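Hydrolase, isochorismatase family (Pseudomonas putida, PDB 4L07) acts as a maleamate amidase, probably hydrolysing the amide bond of maleamate to give maleate and ammonia. Local coordinates at residues A[145-150]-A[171-176]; A[167-172]-A[194-199]; A[137-142]-A[162-167]. All coordinates share one frame; numbering follows the deposited sequence.

Along the chain, interaction 3 starts first: strand 138-144 leads into helix 146-159, and strand 163-172 then returns beside it, so residues 137-142 meet 162-167 and the crossover closes. Interaction 1 starts within that loop, at the head of helix 146-159 (145-150), but finishes beyond it at 171-176; the two therefore cross. Interaction 2 follows interaction 3 in series, with Pro167 common to both, and closes the next loop, which runs through helix 176-189 to 194-199. Its first segment shares Cys171 and Ala172 with interaction 1. Strand 163-172 takes part in all three, joining strand 138-144, the start of helix 146-159, strand 192-194 and the start of helix 196-207.

Interaction 1 of 3, residues A[145-150]-A[171-176]; sequences TTSGCV and CADRAK. With SO4 (sulfate ion), chain C.
The first turn of helix 146-159 lies against the end of strand 163-172 and the loop after it, joined to them mainly by hydrogen bonds. Asp173 does most of the work. Its OD2 takes two bonds from Ser147: OG reaches the syn lone pair at 2.7 Å, while N arrives from above the carboxylate plane, 2.9 Å from OD2. Ser147 can offer both because OG sits between the backbone N and the carbonyl carbon (chi1 57°). The other oxygen, OD1, uses its anti lone pair for Arg174 N at 2.6 Å. Three donors around one carboxylate fix its rotation and would probably favour the ionised form. Thr146 N donates to Ala172 O (2.9 Å), coming from above the carbonyl plane, and Thr146 OG1 is hydrogen-bonded to His179 ND1.

Beside this network a sulfate, probably from the crystallisation liquor, sits among donors. Its O2 receives Thr145 OG1, Thr145 N and Cys149 N, the last nearly straight at 2.8 Å. Thr145 follows a cis peptide, and a pair of backbone N-H groups so placed is consistent with the oxyanion hole of isochorismatase-family cysteine hydrolases. The extended Arg174 brings NH1 and NH2 to sulfate O1, each at 2.8 Å, and Thr145 CG2 lies over one guanidinium face, 3.4 Å from NH1. Arg174 NH2 also donates to Thr40 O, and Lys189 NZ of the second subunit also hydrogen-bonds the sulfate.

The contact lies within the beta-alpha-beta unit of strand 138-144, helix 146-159 and strand 163-172; helix 176-189 packs on Thr146, Ser147 and Asp173 through Leu183, Pro178, Ser182 and His179.

Interaction 2 of 3, residues A[167-172]-A[194-199]; sequences PADCCA and TDSDDI
This is a parallel strand pairing that passes into a carboxylate-to-helix contact, at the edge of the sheet where strand 163-172 runs beside the short outermost strand 192-194 and helix 196-207 begins. The pairing is brief: Pro167 bridges Thr194, and Ala168 N donates to Thr194 O at 2.9 Å, well aligned at 166° but from above the carbonyl plane. The chain then winds into a 3-10 turn, 168-170, which presents Asp169 to the helix start.

There the carboxylate of Asp169 forks onto one residue. OD1 accepts from Ser196 OG at 2.6 Å and OD2 from Ser196 N at 2.9 Å, both through syn lone pairs. Ser196 OG lies between its backbone N and carbonyl carbon (chi1 58°), and the paired syn bonds fix the rotation of the carboxylate. A water joins Asp169 OD1 to Asp197 N. Asp195, the N-cap, takes Asp198 N on OD2 at 3.1 Å, nearly along the C-O axis. The two carboxylates, Asp169 OD2 and Asp195 OD2 being 5.6 Å apart, face the helix N terminus, whose first N-H groups would be expected to offset their mutual repulsion. Thr194 OG1 donates to Asp198 OD1 (2.6 Å), which also forms a salt bridge with Arg18.

Beside these polar bonds, Pro167 CB meets Ile199 CG1 at 4.1 Å, the two side chains crossing at about a right angle. Ile199 continues onto Leu165 of strand 163-172, Pro167 and Cys170 pack on Thr142 of strand 138-144, and Arg50 of helix 45-60 touches Asp169, Cys170 and Ser196.

Interaction 3 of 3, residues A[137-142]-A[162-167]; sequences DTVVVT and FKVLVP
Strands 138-142 and 163-167 are the two parallel arms of a beta-alpha-beta crossover, adjacent in the central sheet of this alpha/beta fold and connected through helix 146-159. Their backbone hydrogen bonds alternate between the strands, as in Val139 N to Lys163 O (2.8 Å) and Leu165 N to Val139 O (2.9 Å).

On the face toward helix 196-207, Thr138 has CG2 anti to the backbone N, which sets it 4.1 Å from Leu165 CD1, and OG1 beside the N, where it donates to Asp137 OD1 and also accepts from Gly19 N. An alanine here would lose both OG1 bonds and the methyl contact with Leu165, and would probably loosen the strand's start. Toward helix 146-159, Val139 has CG1 anti to the carbonyl carbon (chi1 -63°), which leaves CG2 in the crowded position, 3.8 Å from Val164 CG2. Val164 CG1, anti to its own N (chi1 -180°), lies 4.0 Å from Val141 CG2. Lys163 runs past Asp137 O and bends at its last torsion; NZ hydrogen-bonds Ser17 O and forms a salt bridge with Glu84 of the second subunit.

Val141 O is buried without a polar partner: Pro167, lacking an N-H, puts CD 3.4 Å from it.

Interaction 1 of 3, residues A[145-150]-A[171-176]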
# COMPACT_ATOMS: atom_id res chain seq x y z
N THR A 145 13.06 -5.68 -16.73
CA THR A 145 13.57 -6.97 -17.19
C THR A 145 12.73 -8.08 -16.57
O THR A 145 12.10 -7.90 -15.52
CB THR A 145 15.04 -7.19 -16.79
OG1 THR A 145 15.16 -7.19 -15.35
CG2 THR A 145 15.92 -6.09 -17.37
N THR A 146 12.73 -9.24 -17.22
CA THR A 146 11.95 -10.38 -16.75
C THR A 146 12.17 -10.68 -15.28
O THR A 146 11.20 -10.83 -14.51
CB THR A 146 12.26 -11.63 -17.58
OG1 THR A 146 12.32 -11.26 -18.96
CG2 THR A 146 11.19 -12.69 -17.38
N SER A 147 13.43 -10.75 -14.88
CA SER A 147 13.79 -11.13 -13.51
C SER A 147 13.62 -10.01 -12.49
O SER A 147 13.60 -10.27 -11.29
CB SER A 147 15.21 -11.70 -13.44
OG SER A 147 16.18 -10.80 -13.94
N GLY A 148 13.51 -8.77 -12.97
CA GLY A 148 13.44 -7.61 -12.08
C GLY A 148 12.05 -7.01 -12.03
O GLY A 148 11.15 -7.56 -11.37
N CYS A 149 11.87 -5.90 -12.73
CA CYS A 149 10.61 -5.15 -12.73
C CYS A 149 9.39 -5.96 -13.22
O CYS A 149 8.30 -5.82 -12.67
CB CYS A 149 10.75 -3.86 -13.53
N VAL A 150 9.58 -6.82 -14.22
CA VAL A 150 8.48 -7.62 -14.75
C VAL A 150 7.97 -8.61 -13.71
O VAL A 150 6.78 -8.61 -13.37
CB VAL A 150 8.85 -8.36 -16.06
CG1 VAL A 150 7.73 -9.31 -16.49
CG2 VAL A 150 9.12 -7.35 -17.16
N CYS A 171 9.05 -10.08 -23.01
CA CYS A 171 9.84 -9.83 -21.82
C CYS A 171 11.32 -9.92 -22.16
O CYS A 171 11.77 -10.92 -22.72
CB CYS A 171 9.46 -10.84 -20.74
SG CYS A 171 7.75 -10.69 -20.16
N ALA A 172 12.06 -8.86 -21.85
CA ALA A 172 13.50 -8.80 -22.12
C ALA A 172 14.30 -8.86 -20.82
O ALA A 172 13.84 -8.39 -19.78
CB ALA A 172 13.83 -7.53 -22.90
N ASP A 173 15.49 -9.45 -20.88
CA ASP A 173 16.38 -9.47 -19.72
C ASP A 173 17.85 -9.39 -20.14
O ASP A 173 18.18 -9.46 -21.34
CB ASP A 173 16.11 -10.73 -18.88
CG ASP A 173 16.40 -10.51 -17.40
OD1 ASP A 173 17.28 -9.68 -17.07
OD2 ASP A 173 15.76 -11.18 -16.56
N ARG A 174 18.72 -9.23 -19.14
CA ARG A 174 20.17 -9.08 -19.33
C ARG A 174 20.88 -10.39 -19.59
O ARG A 174 21.99 -10.39 -20.12
CB ARG A 174 20.80 -8.42 -18.11
CG ARG A 174 20.34 -6.99 -17.93
CD ARG A 174 20.91 -6.32 -16.70
NE ARG A 174 20.33 -4.98 -16.61
CZ ARG A 174 19.21 -4.69 -15.96
NH1 ARG A 174 18.56 -5.64 -15.29
NH2 ARG A 174 18.75 -3.44 -15.97
N ALA A 175 20.24 -11.48 -19.20
CA ALA A 175 20.82 -12.82 -19.32
C ALA A 175 19.71 -13.86 -19.33
O ALA A 175 18.64 -13.63 -18.76
CB ALA A 175 21.79 -13.10 -18.18
N LYS A 176 19.98 -14.99 -19.97
CA LYS A 176 19.00 -16.06 -20.13
C LYS A 176 18.61 -16.72 -18.80
O LYS A 176 17.44 -17.02 -18.58
CB LYS A 176 19.55 -17.11 -21.11
CG LYS A 176 18.60 -18.23 -21.48
CD LYS A 176 19.25 -19.13 -22.53
CE LYS A 176 18.49 -20.43 -22.73
NZ LYS A 176 19.21 -21.31 -23.68
S SO4 C . 15.29 -4.27 -13.61
O1 SO4 C . 16.34 -4.06 -14.64
O2 SO4 C . 14.15 -4.99 -14.17
O3 SO4 C . 15.86 -5.07 -12.50
O4 SO4 C . 14.83 -2.96 -13.06

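Interaction 2 of 3, residues A[167-172]-A[194-199]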
# COMPACT_ATOMS: atom_id res chain seq x y z
N PRO A 167 3.24 -12.80 -21.80
CA PRO A 167 3.83 -13.27 -23.07
C PRO A 167 5.35 -13.21 -23.00
O PRO A 167 5.94 -12.13 -22.97
CB PRO A 167 3.28 -12.27 -24.10
CG PRO A 167 2.91 -11.06 -23.32
CD PRO A 167 2.52 -11.53 -21.95
N ALA A 168 5.97 -14.39 -22.97
CA ALA A 168 7.41 -14.52 -22.78
C ALA A 168 8.21 -13.77 -23.84
O ALA A 168 9.28 -13.21 -23.55
CB ALA A 168 7.81 -15.99 -22.76
N ASP A 169 7.68 -13.74 -25.07
CA ASP A 169 8.35 -13.06 -26.18
C ASP A 169 8.20 -11.53 -26.13
O ASP A 169 8.62 -10.84 -27.06
CB ASP A 169 7.89 -13.63 -27.53
CG ASP A 169 6.40 -13.45 -27.79
OD1 ASP A 169 6.02 -13.35 -28.98
OD2 ASP A 169 5.61 -13.40 -26.83
N CYS A 170 7.62 -11.02 -25.04
CA CYS A 170 7.49 -9.58 -24.80
C CYS A 170 8.31 -9.13 -23.58
O CYS A 170 8.27 -7.96 -23.18
CB CYS A 170 6.03 -9.22 -24.56
SG CYS A 170 5.00 -9.40 -26.02
N CYS A 171 9.05 -10.08 -23.01
CA CYS A 171 9.84 -9.83 -21.82
C CYS A 171 11.32 -9.92 -22.16
O CYS A 171 11.77 -10.92 -22.72
CB CYS A 171 9.46 -10.84 -20.74
SG CYS A 171 7.75 -10.69 -20.16
N ALA A 172 12.06 -8.86 -21.85
CA ALA A 172 13.50 -8.80 -22.12
C ALA A 172 14.30 -8.86 -20.82
O ALA A 172 13.84 -8.39 -19.78
CB ALA A 172 13.83 -7.53 -22.90
N THR A 194 2.88 -17.41 -21.60
CA THR A 194 2.37 -17.73 -22.92
C THR A 194 3.13 -16.91 -23.95
O THR A 194 4.28 -16.62 -23.73
CB THR A 194 0.84 -17.57 -23.00
OG1 THR A 194 0.37 -17.98 -24.29
CG2 THR A 194 0.41 -16.14 -22.70
N ASP A 195 2.54 -16.64 -25.11
CA ASP A 195 3.20 -15.80 -26.12
C ASP A 195 2.25 -14.77 -26.74
O ASP A 195 1.04 -14.84 -26.52
CB ASP A 195 3.92 -16.65 -27.20
CG ASP A 195 2.97 -17.52 -28.02
OD1 ASP A 195 3.48 -18.45 -28.68
OD2 ASP A 195 1.75 -17.28 -28.04
N SER A 196 2.81 -13.83 -27.49
CA SER A 196 2.04 -12.72 -28.06
C SER A 196 0.94 -13.17 -29.01
O SER A 196 -0.16 -12.61 -29.01
CB SER A 196 2.95 -11.68 -28.71
OG SER A 196 3.76 -12.24 -29.74
N ASP A 197 1.22 -14.20 -29.82
CA ASP A 197 0.22 -14.81 -30.70
C ASP A 197 -1.05 -15.21 -29.95
O ASP A 197 -2.16 -14.89 -30.39
CB ASP A 197 0.80 -16.04 -31.41
CG ASP A 197 1.62 -15.68 -32.65
OD1 ASP A 197 1.64 -14.50 -33.06
OD2 ASP A 197 2.25 -16.61 -33.21
N ASP A 198 -0.89 -15.90 -28.82
CA ASP A 198 -1.99 -16.27 -27.94
C ASP A 198 -2.72 -15.01 -27.47
O ASP A 198 -3.94 -14.92 -27.61
CB ASP A 198 -1.45 -17.09 -26.74
CG ASP A 198 -2.52 -17.40 -25.67
OD1 ASP A 198 -2.16 -18.09 -24.68
OD2 ASP A 198 -3.69 -16.98 -25.77
N ILE A 199 -1.98 -14.05 -26.92
CA ILE A 199 -2.57 -12.82 -26.40
C ILE A 199 -3.43 -12.13 -27.46
O ILE A 199 -4.58 -11.78 -27.19
CB ILE A 199 -1.49 -11.84 -25.85
CG1 ILE A 199 -0.74 -12.47 -24.66
CG2 ILE A 199 -2.11 -10.50 -25.46
CD1 ILE A 199 -1.62 -12.89 -23.49
O HOH W 1 3.99 -15.47 -30.42

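Interaction 3 of 3, residues A[137-142]-A[162-167]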
# COMPACT_ATOMS: atom_id res chain seq x y z
N ASP A 137 -10.01 -7.08 -14.83
CA ASP A 137 -9.93 -8.38 -14.14
C ASP A 137 -8.72 -9.22 -14.53
O ASP A 137 -8.35 -10.16 -13.82
CB ASP A 137 -11.24 -9.18 -14.28
CG ASP A 137 -11.62 -9.46 -15.74
OD1 ASP A 137 -10.76 -9.42 -16.64
OD2 ASP A 137 -12.82 -9.74 -15.97
N THR A 138 -8.11 -8.89 -15.67
CA THR A 138 -7.00 -9.66 -16.23
C THR A 138 -5.97 -8.71 -16.79
O THR A 138 -6.30 -7.81 -17.58
CB THR A 138 -7.49 -10.61 -17.35
OG1 THR A 138 -8.62 -11.35 -16.89
CG2 THR A 138 -6.38 -11.59 -17.75
N VAL A 139 -4.71 -8.88 -16.38
CA VAL A 139 -3.63 -8.04 -16.88
C VAL A 139 -2.65 -8.85 -17.72
O VAL A 139 -2.37 -10.02 -17.41
CB VAL A 139 -2.89 -7.25 -15.77
CG1 VAL A 139 -3.84 -6.27 -15.08
CG2 VAL A 139 -2.24 -8.18 -14.75
N VAL A 140 -2.15 -8.23 -18.79
CA VAL A 140 -1.06 -8.81 -19.56
C VAL A 140 0.19 -7.98 -19.27
O VAL A 140 0.21 -6.76 -19.46
CB VAL A 140 -1.35 -8.90 -21.08
CG1 VAL A 140 -2.80 -9.31 -21.35
CG2 VAL A 140 -1.01 -7.62 -21.78
N VAL A 141 1.22 -8.65 -18.76
CA VAL A 141 2.43 -7.97 -18.35
C VAL A 141 3.55 -8.21 -19.36
O VAL A 141 3.81 -9.35 -19.74
CB VAL A 141 2.87 -8.37 -16.93
CG1 VAL A 141 4.08 -7.55 -16.48
CG2 VAL A 141 1.73 -8.20 -15.93
N THR A 142 4.18 -7.12 -19.79
CA THR A 142 5.30 -7.13 -20.73
C THR A 142 6.37 -6.18 -20.20
O THR A 142 6.11 -5.41 -19.27
CB THR A 142 4.86 -6.62 -22.12
OG1 THR A 142 4.52 -5.22 -22.05
CG2 THR A 142 3.65 -7.40 -22.65
N PHE A 162 -5.80 -9.34 -9.45
CA PHE A 162 -5.93 -9.48 -10.91
C PHE A 162 -5.30 -10.77 -11.41
O PHE A 162 -4.26 -11.20 -10.93
CB PHE A 162 -5.30 -8.28 -11.63
CG PHE A 162 -5.77 -6.96 -11.10
CD1 PHE A 162 -7.01 -6.45 -11.47
CD2 PHE A 162 -4.99 -6.24 -10.20
CE1 PHE A 162 -7.46 -5.24 -10.97
CE2 PHE A 162 -5.44 -5.03 -9.69
CZ PHE A 162 -6.67 -4.53 -10.07
N LYS A 163 -5.97 -11.40 -12.38
CA LYS A 163 -5.41 -12.55 -13.08
C LYS A 163 -4.31 -12.05 -14.01
O LYS A 163 -4.41 -10.95 -14.56
CB LYS A 163 -6.50 -13.27 -13.86
CG LYS A 163 -7.51 -13.96 -12.94
CD LYS A 163 -8.87 -14.08 -13.60
CE LYS A 163 -9.82 -14.90 -12.73
NZ LYS A 163 -9.55 -16.36 -12.84
N VAL A 164 -3.26 -12.86 -14.17
CA VAL A 164 -2.06 -12.41 -14.87
C VAL A 164 -1.64 -13.32 -16.01
O VAL A 164 -1.52 -14.54 -15.84
CB VAL A 164 -0.87 -12.26 -13.90
CG1 VAL A 164 0.38 -11.78 -14.63
CG2 VAL A 164 -1.20 -11.27 -12.79
N LEU A 165 -1.40 -12.69 -17.16
CA LEU A 165 -0.83 -13.37 -18.33
C LEU A 165 0.49 -12.71 -18.71
O LEU A 165 0.60 -11.48 -18.73
CB LEU A 165 -1.80 -13.29 -19.51
CG LEU A 165 -3.25 -13.74 -19.27
CD1 LEU A 165 -4.10 -13.50 -20.51
CD2 LEU A 165 -3.32 -15.22 -18.87
N VAL A 166 1.50 -13.52 -19.01
CA VAL A 166 2.80 -12.99 -19.39
C VAL A 166 3.29 -13.60 -20.72
O VAL A 166 3.67 -14.77 -20.76
CB VAL A 166 3.85 -13.16 -18.25
CG1 VAL A 166 3.91 -14.58 -17.76
CG2 VAL A 166 5.23 -12.68 -18.69
N PRO A 167 3.24 -12.80 -21.80
CA PRO A 167 3.83 -13.27 -23.07
C PRO A 167 5.35 -13.21 -23.00
O PRO A 167 5.94 -12.13 -22.97
CB PRO A 167 3.28 -12.27 -24.10
CG PRO A 167 2.91 -11.06 -23.32
CD PRO A 167 2.52 -11.53 -21.95